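Carbonic anhydrase (PDB 5SWC) catalyses the reversible, zinc-dependent hydration of carbon dioxide and supplies CO2 to RuBisCO inside the carboxysome of a cyanobacterium. Local coordinates at residues I56-S61 with S118-M123; A98-A103 with Q182-I187; S131-E134 with V139-W142; D155-L160 with I166-A171; H199-R204 with V210-G215. All coordinates share one frame; numbering follows the deposited sequence. Where two conformers were deposited one is given.

Overall arrangement
Interactions 1, 2 and 5 are buried, whereas interaction 3 is partly buried and interaction 4 lies at the surface of the chain. Chemistry follows place. Interaction 1 joins its segments through zinc at the end of the central sheet, and interaction 5 through backbone hydrogen bonds between two strands of that same sheet; the two touch where S118 N meets Y203 O, a probable hydrogen bond. Interactions 2, 3 and 4 rest on apolar packing between helices and the turns beside them, with an aromatic ring in each. Helix 162-181 ties three regions together: V170 packs on M123 of interaction 1 and on I202 of interaction 5.

Interaction 1 of 5, residues I56-S61 with S118-M123; sequences ICCSDS and SHCGAM. With ZN (zinc ion), chain G; FMT (formic acid), chain O.
Strand 56-58 runs out into a turn just where C120 takes the N-cap position of helix 121-126, and the two backbones bring a cysteine each to the zinc site of a beta-class carbonic anhydrase. The metal is held by two cysteines, a histidine and water. C58 SG and C120 SG each bind zinc at 2.3 Å; the third protein ligand is H117, and water 1 completes the tetrahedron with its oxygen 2.1 Å from the ion. Thiolate sulfur suits this place because it is a soft, charged donor on a short side chain. Both cysteines carry SG anti to the backbone N (chi1 -169° in C58, -176° in C120), which turns the sulfurs to the ion between them, and SG to SG is 4.0 Å. The backbone steadies one of them: D60 N donates to C58 SG over 3.5 Å, a nearly straight bond at 165°, which would probably temper the charge on the sulfur.

D60 stays off the metal. Its carboxylate accepts from the zinc-bound water instead, water 1 to D60 OD2 being 2.6 Å, and a salt bridge to R62 holds the same oxygen. Such an aspartate-arginine pair beside an open, water-bearing zinc is consistent with the active, open form known in this family. Q49 of the second subunit also reaches the pocket, hydrogen-bonding the formate bound there. In that formate, probably from the crystallisation liquor, O1 accepts the other hydrogen bond donated by water 1, and the same water accepts one from G121 N at 2.9 Å.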
# COMPACT_ATOMS: atom_id res chain seq x y z
N ILE A 56 -9.70 -18.56 -15.74
CA ILE A 56 -8.50 -17.80 -15.43
C ILE A 56 -7.35 -18.50 -16.09
O ILE A 56 -7.13 -19.70 -15.83
CB ILE A 56 -8.27 -17.74 -13.90
CG1 ILE A 56 -9.43 -17.06 -13.21
CG2 ILE A 56 -6.93 -17.10 -13.57
CD1 ILE A 56 -9.63 -17.44 -11.75
N CYS A 57 -6.63 -17.84 -16.98
CA CYS A 57 -5.54 -18.50 -17.66
C CYS A 57 -4.40 -17.57 -17.97
O CYS A 57 -4.46 -16.37 -17.66
CB CYS A 57 -6.08 -19.20 -18.90
SG CYS A 57 -6.54 -18.16 -20.27
N CYS A 58 -3.34 -18.08 -18.54
CA CYS A 58 -2.18 -17.26 -18.82
C CYS A 58 -2.36 -16.41 -20.04
O CYS A 58 -3.05 -16.77 -20.99
CB CYS A 58 -0.94 -18.16 -18.95
SG CYS A 58 0.66 -17.27 -18.99
N SER A 59 -1.67 -15.28 -20.05
CA SER A 59 -1.58 -14.39 -21.22
C SER A 59 -0.86 -14.99 -22.40
O SER A 59 -0.98 -14.53 -23.52
CB SER A 59 -0.86 -13.10 -20.83
OG SER A 59 -1.57 -12.37 -19.86
N ASP A 60 -0.10 -16.07 -22.15
CA ASP A 60 0.68 -16.77 -23.17
C ASP A 60 -0.14 -16.93 -24.46
O ASP A 60 -1.28 -17.43 -24.45
CB ASP A 60 1.06 -18.15 -22.59
CG ASP A 60 2.09 -18.87 -23.44
OD1 ASP A 60 1.85 -19.19 -24.62
OD2 ASP A 60 3.15 -19.19 -22.86
N SER A 61 0.48 -16.56 -25.57
CA SER A 61 -0.20 -16.58 -26.87
C SER A 61 -0.57 -17.94 -27.37
O SER A 61 -1.36 -18.08 -28.31
CB SER A 61 0.62 -15.83 -27.88
OG SER A 61 1.82 -16.52 -28.16
N SER A 118 1.68 -25.90 -19.90
CA SER A 118 3.06 -26.36 -20.02
C SER A 118 3.94 -25.25 -20.56
O SER A 118 3.52 -24.42 -21.39
CB SER A 118 3.14 -27.61 -20.83
OG SER A 118 2.61 -27.41 -22.14
N HIS A 119 5.19 -25.25 -20.11
CA HIS A 119 6.22 -24.31 -20.63
C HIS A 119 5.95 -22.85 -20.29
O HIS A 119 6.31 -21.96 -21.06
CB HIS A 119 6.42 -24.49 -22.11
CG HIS A 119 6.69 -25.89 -22.52
ND1 HIS A 119 7.82 -26.56 -22.12
CD2 HIS A 119 6.03 -26.73 -23.35
CE1 HIS A 119 7.84 -27.76 -22.67
NE2 HIS A 119 6.79 -27.88 -23.45
N CYS A 120 5.26 -22.63 -19.19
CA CYS A 120 4.87 -21.28 -18.82
C CYS A 120 6.07 -20.41 -18.48
O CYS A 120 6.87 -20.72 -17.59
CB CYS A 120 3.89 -21.33 -17.65
SG CYS A 120 3.23 -19.71 -17.14
N GLY A 121 6.12 -19.25 -19.11
CA GLY A 121 7.22 -18.31 -18.92
C GLY A 121 7.25 -17.74 -17.51
O GLY A 121 8.35 -17.53 -16.96
N ALA A 122 6.11 -17.51 -16.89
CA ALA A 122 6.06 -17.02 -15.52
C ALA A 122 6.67 -18.01 -14.56
O ALA A 122 7.34 -17.66 -13.59
CB ALA A 122 4.62 -16.71 -15.15
N MET A 123 6.48 -19.30 -14.86
CA MET A 123 7.01 -20.33 -14.00
C MET A 123 8.52 -20.50 -14.18
O MET A 123 9.24 -20.72 -13.23
CB MET A 123 6.25 -21.64 -14.24
CG MET A 123 4.80 -21.55 -13.77
SD MET A 123 4.55 -21.03 -12.06
CE MET A 123 4.21 -19.31 -12.22
ZN ZN G . 2.20 -18.97 -19.06
C FMT O . 4.01 -15.33 -19.78
O1 FMT O . 3.70 -15.90 -20.85
O2 FMT O . 4.16 -15.94 -18.75
O HOH W 1 3.70 -18.45 -20.41

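Interaction 2 of 5, residues A98-A103 with Q182-I187; sequences AAMEYA and QTYPAI. With FMT (formic acid), chain K.
M100 makes the contact with its terminal methyl and its sulfur. The methyl comes obliquely to the Y184 ring, CE lying 3.3 Å from Y184 CD2, while the sulfur, M100 SD, packs 3.8 Å from I187 CD1. The chain starts with CG anti to the backbone N (chi1 175°) and then bends at chi2 and chi3, turning CE toward the tyrosine; a flexible, unbranched residue suits a place where two differently shaped partners must be met at once. M100 was modelled in two conformers, so the short CE approach to Y184 is doubtful in detail.

Next to this apolar patch sits a formate, probably from the crystallisation liquor. A186 N donates to its O1 over 2.9 Å in a nearly straight bond (170°), and that same oxygen lies at the edge of the Y184 ring. E101 OE2 is 2.5 Å from formate O2, close enough that one of the two acid groups probably carries a proton.

Further out, Y184 is fixed by its hydroxyl, which is hydrogen-bonded to P87 O, and E101 OE1 accepts from V139 N of the second subunit. With Y184 as N-cap, helix 185-193 packs its first turn against helix 95-106, part of the helical layer flanking the sheet of the beta-carbonic anhydrase fold.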
# COMPACT_ATOMS: atom_id res chain seq x y z
N ALA A 98 -11.14 -7.87 -8.69
CA ALA A 98 -12.29 -7.16 -9.23
C ALA A 98 -13.01 -7.95 -10.30
O ALA A 98 -14.25 -8.00 -10.34
CB ALA A 98 -11.86 -5.82 -9.77
N ALA A 99 -12.27 -8.54 -11.22
CA ALA A 99 -12.89 -9.28 -12.31
C ALA A 99 -13.62 -10.51 -11.78
O ALA A 99 -14.72 -10.83 -12.21
CB ALA A 99 -11.89 -9.65 -13.33
N MET A 100 -12.99 -11.19 -10.84
CA MET A 100 -13.62 -12.36 -10.23
C MET A 100 -14.88 -11.93 -9.49
O MET A 100 -15.93 -12.56 -9.61
CB MET A 100 -12.61 -13.07 -9.30
CG MET A 100 -13.16 -14.24 -8.48
SD MET A 100 -14.23 -13.76 -7.08
CE MET A 100 -13.03 -12.93 -6.03
N GLU A 101 -14.81 -10.83 -8.75
CA GLU A 101 -15.97 -10.35 -8.01
C GLU A 101 -17.12 -10.00 -8.96
O GLU A 101 -18.28 -10.33 -8.71
CB GLU A 101 -15.61 -9.12 -7.19
CG GLU A 101 -16.74 -8.65 -6.30
CD GLU A 101 -16.36 -7.42 -5.55
OE1 GLU A 101 -16.33 -6.39 -6.20
OE2 GLU A 101 -16.06 -7.50 -4.33
N TYR A 102 -16.79 -9.34 -10.05
CA TYR A 102 -17.84 -9.04 -11.04
C TYR A 102 -18.50 -10.31 -11.56
O TYR A 102 -19.73 -10.40 -11.64
CB TYR A 102 -17.27 -8.20 -12.18
CG TYR A 102 -18.33 -7.65 -13.09
CD1 TYR A 102 -19.10 -6.55 -12.71
CD2 TYR A 102 -18.62 -8.26 -14.28
CE1 TYR A 102 -20.12 -6.07 -13.55
CE2 TYR A 102 -19.60 -7.77 -15.11
CZ TYR A 102 -20.35 -6.70 -14.75
OH TYR A 102 -21.36 -6.25 -15.60
N ALA A 103 -17.69 -11.28 -11.91
CA ALA A 103 -18.19 -12.56 -12.43
C ALA A 103 -19.13 -13.28 -11.44
O ALA A 103 -20.18 -13.80 -11.80
CB ALA A 103 -17.01 -13.43 -12.81
N GLN A 182 -9.74 -19.00 -2.26
CA GLN A 182 -10.59 -19.32 -1.13
C GLN A 182 -10.54 -18.29 -0.02
O GLN A 182 -11.27 -18.39 0.95
CB GLN A 182 -10.26 -20.70 -0.64
CG GLN A 182 -10.76 -21.73 -1.66
CD GLN A 182 -10.39 -23.12 -1.30
OE1 GLN A 182 -10.99 -23.72 -0.44
NE2 GLN A 182 -9.39 -23.66 -1.97
N THR A 183 -9.67 -17.29 -0.13
CA THR A 183 -9.65 -16.19 0.84
C THR A 183 -10.59 -15.04 0.46
O THR A 183 -10.77 -14.12 1.26
CB THR A 183 -8.23 -15.62 1.09
OG1 THR A 183 -7.67 -15.03 -0.09
CG2 THR A 183 -7.35 -16.69 1.69
N TYR A 184 -11.18 -15.04 -0.75
CA TYR A 184 -12.05 -13.94 -1.14
C TYR A 184 -13.47 -14.09 -0.54
O TYR A 184 -14.01 -15.19 -0.57
CB TYR A 184 -12.17 -13.86 -2.65
CG TYR A 184 -10.94 -13.26 -3.33
CD1 TYR A 184 -9.81 -14.02 -3.49
CD2 TYR A 184 -10.88 -11.91 -3.70
CE1 TYR A 184 -8.67 -13.47 -4.06
CE2 TYR A 184 -9.76 -11.38 -4.26
CZ TYR A 184 -8.67 -12.15 -4.43
OH TYR A 184 -7.57 -11.55 -5.03
N PRO A 185 -14.04 -13.01 -0.04
CA PRO A 185 -15.36 -13.10 0.57
C PRO A 185 -16.46 -13.74 -0.27
O PRO A 185 -17.21 -14.58 0.25
CB PRO A 185 -15.70 -11.66 0.92
CG PRO A 185 -14.31 -11.03 1.14
CD PRO A 185 -13.45 -11.67 0.13
N ALA A 186 -16.55 -13.38 -1.54
CA ALA A 186 -17.62 -13.90 -2.37
C ALA A 186 -17.45 -15.39 -2.55
O ALA A 186 -18.48 -16.12 -2.60
CB ALA A 186 -17.61 -13.21 -3.71
N ILE A 187 -16.22 -15.86 -2.67
CA ILE A 187 -15.97 -17.28 -2.84
C ILE A 187 -16.25 -18.02 -1.55
O ILE A 187 -16.95 -19.02 -1.54
CB ILE A 187 -14.56 -17.47 -3.32
CG1 ILE A 187 -14.51 -16.95 -4.77
CG2 ILE A 187 -14.15 -18.91 -3.27
CD1 ILE A 187 -13.22 -17.08 -5.46
C FMT K . -14.97 -10.43 -3.38
O1 FMT K . -14.83 -11.53 -2.88
O2 FMT K . -15.99 -9.74 -3.19

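Interaction 3 of 5, residues S131-E134 with V139-W142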
# COMPACT_ATOMS: atom_id res chain seq x y z
N SER A 131 17.15 -13.36 -10.70
CA SER A 131 17.66 -12.86 -11.97
C SER A 131 16.70 -11.89 -12.68
O SER A 131 17.12 -11.14 -13.55
CB SER A 131 17.96 -14.02 -12.92
OG SER A 131 16.76 -14.59 -13.43
N LEU A 132 15.41 -11.93 -12.33
CA LEU A 132 14.41 -11.09 -13.00
C LEU A 132 14.45 -9.65 -12.59
O LEU A 132 13.96 -8.81 -13.33
CB LEU A 132 13.00 -11.56 -12.66
CG LEU A 132 12.62 -12.92 -13.10
CD1 LEU A 132 11.20 -13.20 -12.62
CD2 LEU A 132 12.70 -13.09 -14.61
N GLN A 133 14.98 -9.35 -11.41
CA GLN A 133 14.93 -7.99 -10.89
C GLN A 133 15.40 -6.91 -11.85
O GLN A 133 14.78 -5.86 -11.94
CB GLN A 133 15.73 -7.86 -9.59
CG GLN A 133 15.04 -8.51 -8.43
CD GLN A 133 15.76 -8.27 -7.12
OE1 GLN A 133 16.52 -9.13 -6.66
NE2 GLN A 133 15.54 -7.10 -6.53
N GLU A 134 16.51 -7.13 -12.54
CA GLU A 134 17.11 -6.09 -13.34
C GLU A 134 16.28 -5.68 -14.56
O GLU A 134 16.00 -4.49 -14.76
CB GLU A 134 18.52 -6.49 -13.80
CG GLU A 134 19.28 -5.38 -14.51
CD GLU A 134 20.63 -5.85 -15.06
OE1 GLU A 134 20.73 -7.04 -15.44
OE2 GLU A 134 21.57 -5.03 -15.11
N VAL A 139 7.67 -8.06 -13.25
CA VAL A 139 7.40 -9.49 -13.17
C VAL A 139 7.91 -10.03 -11.83
O VAL A 139 7.21 -10.81 -11.17
CB VAL A 139 8.02 -10.25 -14.35
CG1 VAL A 139 7.77 -11.72 -14.20
CG2 VAL A 139 7.49 -9.71 -15.70
N TYR A 140 9.09 -9.60 -11.44
CA TYR A 140 9.63 -9.99 -10.15
C TYR A 140 8.63 -9.69 -9.04
O TYR A 140 8.35 -10.55 -8.20
CB TYR A 140 10.96 -9.29 -9.92
CG TYR A 140 11.58 -9.50 -8.56
CD1 TYR A 140 12.35 -10.61 -8.28
CD2 TYR A 140 11.39 -8.58 -7.57
CE1 TYR A 140 12.94 -10.77 -7.02
CE2 TYR A 140 11.97 -8.72 -6.34
CZ TYR A 140 12.72 -9.83 -6.06
OH TYR A 140 13.31 -9.99 -4.81
N ASP A 141 8.09 -8.48 -9.02
CA ASP A 141 7.18 -8.10 -7.94
C ASP A 141 5.89 -8.93 -8.03
O ASP A 141 5.32 -9.35 -7.00
CB ASP A 141 6.81 -6.61 -8.03
CG ASP A 141 7.97 -5.68 -7.72
OD1 ASP A 141 8.89 -6.11 -6.99
OD2 ASP A 141 7.92 -4.50 -8.20
N TRP A 142 5.39 -9.14 -9.24
CA TRP A 142 4.13 -9.86 -9.46
C TRP A 142 4.22 -11.29 -8.97
O TRP A 142 3.30 -11.82 -8.35
CB TRP A 142 3.80 -9.79 -10.93
CG TRP A 142 2.77 -10.71 -11.44
CD1 TRP A 142 2.95 -11.66 -12.43
CD2 TRP A 142 1.40 -10.76 -11.10
NE1 TRP A 142 1.78 -12.28 -12.69
CE2 TRP A 142 0.80 -11.76 -11.90
CE3 TRP A 142 0.59 -10.06 -10.20
CZ2 TRP A 142 -0.54 -12.05 -11.81
CZ3 TRP A 142 -0.76 -10.39 -10.10
CH2 TRP A 142 -1.30 -11.37 -10.93
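Two different first torsions lay Q133 flat on Y140: the glutamine sends CG anti to its carbonyl carbon (chi1 -73°), the tyrosine sends its ring anti to the backbone N, and the side chains then run side by side in the same direction. Q133 CG stands over the centre of the ring, 3.3 Å from the Y140 centroid and only 9° off the normal, which makes a CH-pi contact. Beyond CG the glutamine is extended, and its amide stacks on the ring with the two planes 12° apart; Q133 CD is 3.6 Å from Y140 CZ. Glutamine fits this exposed position because its methylenes and flat amide can cover an aromatic face while its polar end remains at the surface.

Below the ring's root the contact turns aliphatic. L132 CB meets Y140 CB at 4.1 Å, and the buried leucine reaches on to V139, with L132 CD1 4.1 Å from V139 CG1. An alanine at Y140 would strip away the ring on which Q133 lies, and the glutamine side chain would probably be set free to turn.

V139 also packs on A98 of the second subunit, so this corner abuts a subunit interface. The arrangement is a short connection between consecutive helices, where residues 131-134 pack against helix 137-143 in the helical part of the beta-carbonic anhydrase fold.

Interaction 4 of 5, residues D155-L160 with I166-A171; sequences DNYSHL and IEVAVA
V168 presents its two methyls to two different partners, and this fork closes the link between two consecutive helices, in which the end of helix 147-156 leads through a type I beta turn, Y157 to L160, towards helix 162-181. The first branch, CG1, stands over one face of the Y157 ring: V168 CG1 is 3.6 Å from the centroid and 8° off the normal, almost exactly above the centre, so the pair is a CH-pi contact. All six ring carbons lie at similar distances from this methyl, the nearest being Y157 CD1 and CE1, both 3.7 Å from V168 CG1. The side chains as wholes approach at a slant.

The second branch serves the leucine. V168 CG2 meets L160 CD1 at 3.5 Å, and here the side chains cross at about a right angle, the methyl of one set against the methyl of the other. Valine suits the spot because its beta-branching splits the side chain right at the helix; CG1 is anti to the backbone N (chi1 165°), which puts it against the ring face while CG2 is left to face L160.

Tyrosine suits the other half, being able to show an apolar face to V168 while its hydroxyl reaches a polar partner. That hydroxyl is hydrogen-bonded to E172, one turn on from V168 along the same helix. The turn itself is closed by a backbone bond from L160 N to Y157 O of 3.1 Å.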
# COMPACT_ATOMS: atom_id res chain seq x y z
N ASP A 155 11.43 -26.46 -1.32
CA ASP A 155 11.54 -27.25 -0.11
C ASP A 155 11.29 -28.73 -0.36
O ASP A 155 11.92 -29.55 0.32
CB ASP A 155 10.53 -26.80 0.97
CG ASP A 155 10.86 -25.44 1.58
OD1 ASP A 155 12.00 -24.94 1.44
OD2 ASP A 155 9.92 -24.87 2.21
N ASN A 156 10.40 -29.07 -1.29
CA ASN A 156 9.87 -30.41 -1.40
C ASN A 156 10.26 -31.14 -2.67
O ASN A 156 10.08 -32.36 -2.73
CB ASN A 156 8.35 -30.42 -1.30
CG ASN A 156 7.87 -30.00 0.06
OD1 ASN A 156 7.92 -30.79 1.01
ND2 ASN A 156 7.44 -28.75 0.19
N TYR A 157 10.72 -30.40 -3.69
CA TYR A 157 11.13 -30.97 -4.99
C TYR A 157 12.55 -30.54 -5.35
O TYR A 157 12.87 -30.29 -6.52
CB TYR A 157 10.19 -30.59 -6.10
CG TYR A 157 8.78 -31.06 -5.93
CD1 TYR A 157 7.84 -30.27 -5.32
CD2 TYR A 157 8.39 -32.32 -6.36
CE1 TYR A 157 6.53 -30.67 -5.19
CE2 TYR A 157 7.08 -32.74 -6.22
CZ TYR A 157 6.16 -31.91 -5.61
OH TYR A 157 4.84 -32.31 -5.46
N SER A 158 13.39 -30.48 -4.34
CA SER A 158 14.74 -29.90 -4.46
C SER A 158 15.64 -30.73 -5.35
O SER A 158 16.71 -30.27 -5.76
CB SER A 158 15.38 -29.75 -3.09
OG SER A 158 15.76 -31.00 -2.56
N HIS A 159 15.23 -31.95 -5.66
CA HIS A 159 16.06 -32.84 -6.45
C HIS A 159 15.65 -32.91 -7.93
O HIS A 159 16.28 -33.62 -8.72
CB HIS A 159 16.10 -34.22 -5.80
CG HIS A 159 16.80 -34.23 -4.47
ND1 HIS A 159 16.14 -34.04 -3.27
CD2 HIS A 159 18.11 -34.39 -4.15
CE1 HIS A 159 17.00 -34.10 -2.27
NE2 HIS A 159 18.21 -34.32 -2.78
N LEU A 160 14.64 -32.15 -8.31
CA LEU A 160 14.20 -32.06 -9.71
C LEU A 160 14.91 -30.91 -10.39
O LEU A 160 15.24 -29.92 -9.78
CB LEU A 160 12.68 -31.81 -9.80
CG LEU A 160 11.74 -32.92 -9.36
CD1 LEU A 160 10.30 -32.52 -9.59
CD2 LEU A 160 12.07 -34.21 -10.06
N ILE A 166 10.07 -27.44 -14.04
CA ILE A 166 9.10 -26.48 -14.57
C ILE A 166 7.70 -27.08 -14.54
O ILE A 166 6.73 -26.42 -14.19
CB ILE A 166 9.49 -26.01 -15.97
CG1 ILE A 166 10.78 -25.19 -15.89
CG2 ILE A 166 8.35 -25.19 -16.60
CD1 ILE A 166 11.51 -25.05 -17.18
N GLU A 167 7.61 -28.36 -14.89
CA GLU A 167 6.30 -29.06 -14.90
C GLU A 167 5.68 -29.08 -13.51
O GLU A 167 4.48 -28.77 -13.32
CB GLU A 167 6.53 -30.47 -15.42
CG GLU A 167 5.34 -31.40 -15.48
CD GLU A 167 5.71 -32.74 -16.15
OE1 GLU A 167 5.64 -32.81 -17.39
OE2 GLU A 167 6.11 -33.71 -15.46
N VAL A 168 6.48 -29.36 -12.48
CA VAL A 168 5.94 -29.35 -11.12
C VAL A 168 5.55 -27.93 -10.71
O VAL A 168 4.52 -27.72 -10.07
CB VAL A 168 6.96 -29.95 -10.13
CG1 VAL A 168 6.62 -29.64 -8.72
CG2 VAL A 168 7.04 -31.45 -10.35
N ALA A 169 6.33 -26.93 -11.09
CA ALA A 169 5.97 -25.54 -10.78
C ALA A 169 4.66 -25.15 -11.43
O ALA A 169 3.85 -24.46 -10.76
CB ALA A 169 7.06 -24.57 -11.22
N VAL A 170 4.44 -25.53 -12.70
CA VAL A 170 3.17 -25.22 -13.35
C VAL A 170 2.00 -25.81 -12.53
O VAL A 170 0.98 -25.14 -12.28
CB VAL A 170 3.17 -25.73 -14.78
CG1 VAL A 170 1.76 -25.77 -15.37
CG2 VAL A 170 4.09 -24.90 -15.64
N ALA A 171 2.13 -27.07 -12.11
CA ALA A 171 1.05 -27.75 -11.39
C ALA A 171 0.83 -27.13 -10.00
O ALA A 171 -0.30 -26.82 -9.60
CB ALA A 171 1.36 -29.23 -11.28

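Interaction 5 of 5, residues H199-R204 with V210-G215. With FMT (formic acid), chain L.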
# COMPACT_ATOMS: atom_id res chain seq x y z
N HIS A 199 -12.02 -25.41 -9.92
CA HIS A 199 -11.29 -26.40 -10.72
C HIS A 199 -9.89 -25.90 -11.02
O HIS A 199 -9.65 -24.71 -11.12
CB HIS A 199 -12.01 -26.65 -12.03
CG HIS A 199 -13.42 -27.06 -11.83
ND1 HIS A 199 -13.80 -28.38 -11.78
CD2 HIS A 199 -14.54 -26.33 -11.61
CE1 HIS A 199 -15.10 -28.44 -11.56
NE2 HIS A 199 -15.57 -27.21 -11.45
N GLY A 200 -8.95 -26.86 -11.16
CA GLY A 200 -7.58 -26.55 -11.51
C GLY A 200 -7.17 -27.41 -12.69
O GLY A 200 -7.24 -28.63 -12.60
N TRP A 201 -6.86 -26.76 -13.80
CA TRP A 201 -6.56 -27.45 -15.07
C TRP A 201 -5.17 -27.13 -15.53
O TRP A 201 -4.75 -25.98 -15.49
CB TRP A 201 -7.56 -26.99 -16.11
CG TRP A 201 -8.91 -27.63 -16.03
CD1 TRP A 201 -9.41 -28.42 -15.02
CD2 TRP A 201 -9.90 -27.61 -17.06
NE1 TRP A 201 -10.66 -28.89 -15.37
CE2 TRP A 201 -10.99 -28.40 -16.59
CE3 TRP A 201 -9.98 -27.00 -18.30
CZ2 TRP A 201 -12.13 -28.61 -17.36
CZ3 TRP A 201 -11.13 -27.22 -19.08
CH2 TRP A 201 -12.19 -28.01 -18.58
N ILE A 202 -4.46 -28.12 -16.02
CA ILE A 202 -3.16 -27.93 -16.68
C ILE A 202 -3.36 -28.25 -18.17
O ILE A 202 -3.71 -29.38 -18.54
CB ILE A 202 -2.08 -28.86 -16.15
CG1 ILE A 202 -1.87 -28.74 -14.65
CG2 ILE A 202 -0.76 -28.64 -16.91
CD1 ILE A 202 -1.04 -29.89 -14.07
N TYR A 203 -3.13 -27.24 -19.02
CA TYR A 203 -3.20 -27.44 -20.48
C TYR A 203 -1.81 -27.79 -20.99
O TYR A 203 -0.86 -27.01 -20.90
CB TYR A 203 -3.74 -26.17 -21.14
CG TYR A 203 -3.61 -26.10 -22.64
CD1 TYR A 203 -3.99 -27.16 -23.45
CD2 TYR A 203 -3.15 -24.96 -23.25
CE1 TYR A 203 -3.87 -27.09 -24.83
CE2 TYR A 203 -3.01 -24.88 -24.63
CZ TYR A 203 -3.38 -25.94 -25.40
OH TYR A 203 -3.27 -25.87 -26.77
N ARG A 204 -1.68 -29.01 -21.52
CA ARG A 204 -0.43 -29.52 -22.09
C ARG A 204 -0.44 -29.23 -23.58
O ARG A 204 -1.16 -29.89 -24.37
CB ARG A 204 -0.28 -31.01 -21.79
CG ARG A 204 -0.31 -31.24 -20.33
CD ARG A 204 -0.08 -32.67 -19.96
NE ARG A 204 1.32 -33.01 -20.13
CZ ARG A 204 1.75 -34.17 -20.62
NH1 ARG A 204 0.86 -35.10 -20.97
NH2 ARG A 204 3.06 -34.41 -20.72
N VAL A 210 -5.76 -31.84 -21.38
CA VAL A 210 -5.84 -31.12 -20.11
C VAL A 210 -5.85 -32.14 -19.00
O VAL A 210 -6.47 -33.19 -19.08
CB VAL A 210 -7.10 -30.28 -20.07
CG1 VAL A 210 -7.34 -29.71 -18.68
CG2 VAL A 210 -7.01 -29.15 -21.08
N LEU A 211 -5.16 -31.80 -17.92
CA LEU A 211 -5.21 -32.58 -16.67
C LEU A 211 -5.93 -31.71 -15.65
O LEU A 211 -5.71 -30.50 -15.57
CB LEU A 211 -3.81 -32.90 -16.14
CG LEU A 211 -2.90 -33.70 -17.08
CD1 LEU A 211 -1.58 -33.95 -16.34
CD2 LEU A 211 -3.55 -34.98 -17.47
N ALA A 212 -6.78 -32.32 -14.85
CA ALA A 212 -7.60 -31.63 -13.85
C ALA A 212 -7.28 -32.13 -12.45
O ALA A 212 -7.12 -33.33 -12.23
CB ALA A 212 -9.07 -31.90 -14.16
N TYR A 213 -7.24 -31.22 -11.48
CA TYR A 213 -6.97 -31.63 -10.11
C TYR A 213 -8.23 -32.16 -9.44
O TYR A 213 -9.24 -31.48 -9.36
CB TYR A 213 -6.47 -30.43 -9.32
CG TYR A 213 -5.90 -30.79 -7.97
CD1 TYR A 213 -4.78 -31.59 -7.83
CD2 TYR A 213 -6.47 -30.29 -6.81
CE1 TYR A 213 -4.26 -31.87 -6.62
CE2 TYR A 213 -5.96 -30.58 -5.58
CZ TYR A 213 -4.85 -31.36 -5.48
OH TYR A 213 -4.29 -31.65 -4.25
N ASP A 214 -8.12 -33.38 -8.94
CA ASP A 214 -9.15 -34.00 -8.13
C ASP A 214 -8.68 -33.80 -6.69
O ASP A 214 -7.76 -34.48 -6.22
CB ASP A 214 -9.26 -35.49 -8.50
CG ASP A 214 -10.26 -36.26 -7.67
OD1 ASP A 214 -10.69 -35.69 -6.61
OD2 ASP A 214 -10.57 -37.41 -7.98
N GLY A 215 -9.34 -32.88 -5.97
CA GLY A 215 -8.96 -32.56 -4.62
C GLY A 215 -9.18 -33.65 -3.59
O GLY A 215 -8.58 -33.62 -2.51
C FMT L . -12.83 -31.18 -13.51
O1 FMT L . -12.38 -31.88 -14.44
O2 FMT L . -12.17 -30.20 -13.09
O HOH W 2 -10.27 -29.50 -11.00
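The indole of W201 has V210 on one face and a bound formate at its edge. V210 CG1 sits 3.4 Å above the ring plane, shifted toward the rim, with W201 CD2 3.7 Å away, while A212 CB comes in obliquely to W201 CD1. At the edge W201 NE1 donates to formate O2 over 3.0 Å, and H199 ND1, whose imidazole also meets this oxygen near its plane, donates to it at 2.8 Å. The formate, probably from the crystallisation liquor, thus has one oxygen gripped by two ring N-H groups and by water 2, which in turn spans G200 N and Y213 O.

Beneath these groups lies an antiparallel beta hairpin, strands 197-204 and 209-214, within the mixed central sheet. I202 and L211 form a hydrogen-bonded pair: I202 N donates to L211 O at 2.7 Å, in the carbonyl plane, and L211 N returns a bond to I202 O. W201 with A212, and Y203 with V210, are the non-hydrogen-bonded pairs, and their side chains share one face, where the second subunit packs through M20, F42 and L27. A small alanine opposite the tryptophan suits a place where the indole itself fills the space. A serine in place of W201 would remove the surface on which V210 CG1 rests and is likely to leave formate O2 without one of its donors.

On the other face I202 and L211 both touch F220. The R204 chain, bent at chi3, crosses the leucine at a slant, R204 CD 4.1 Å from L211 CD1; its guanidinium is salt-bridged to E209 and E207.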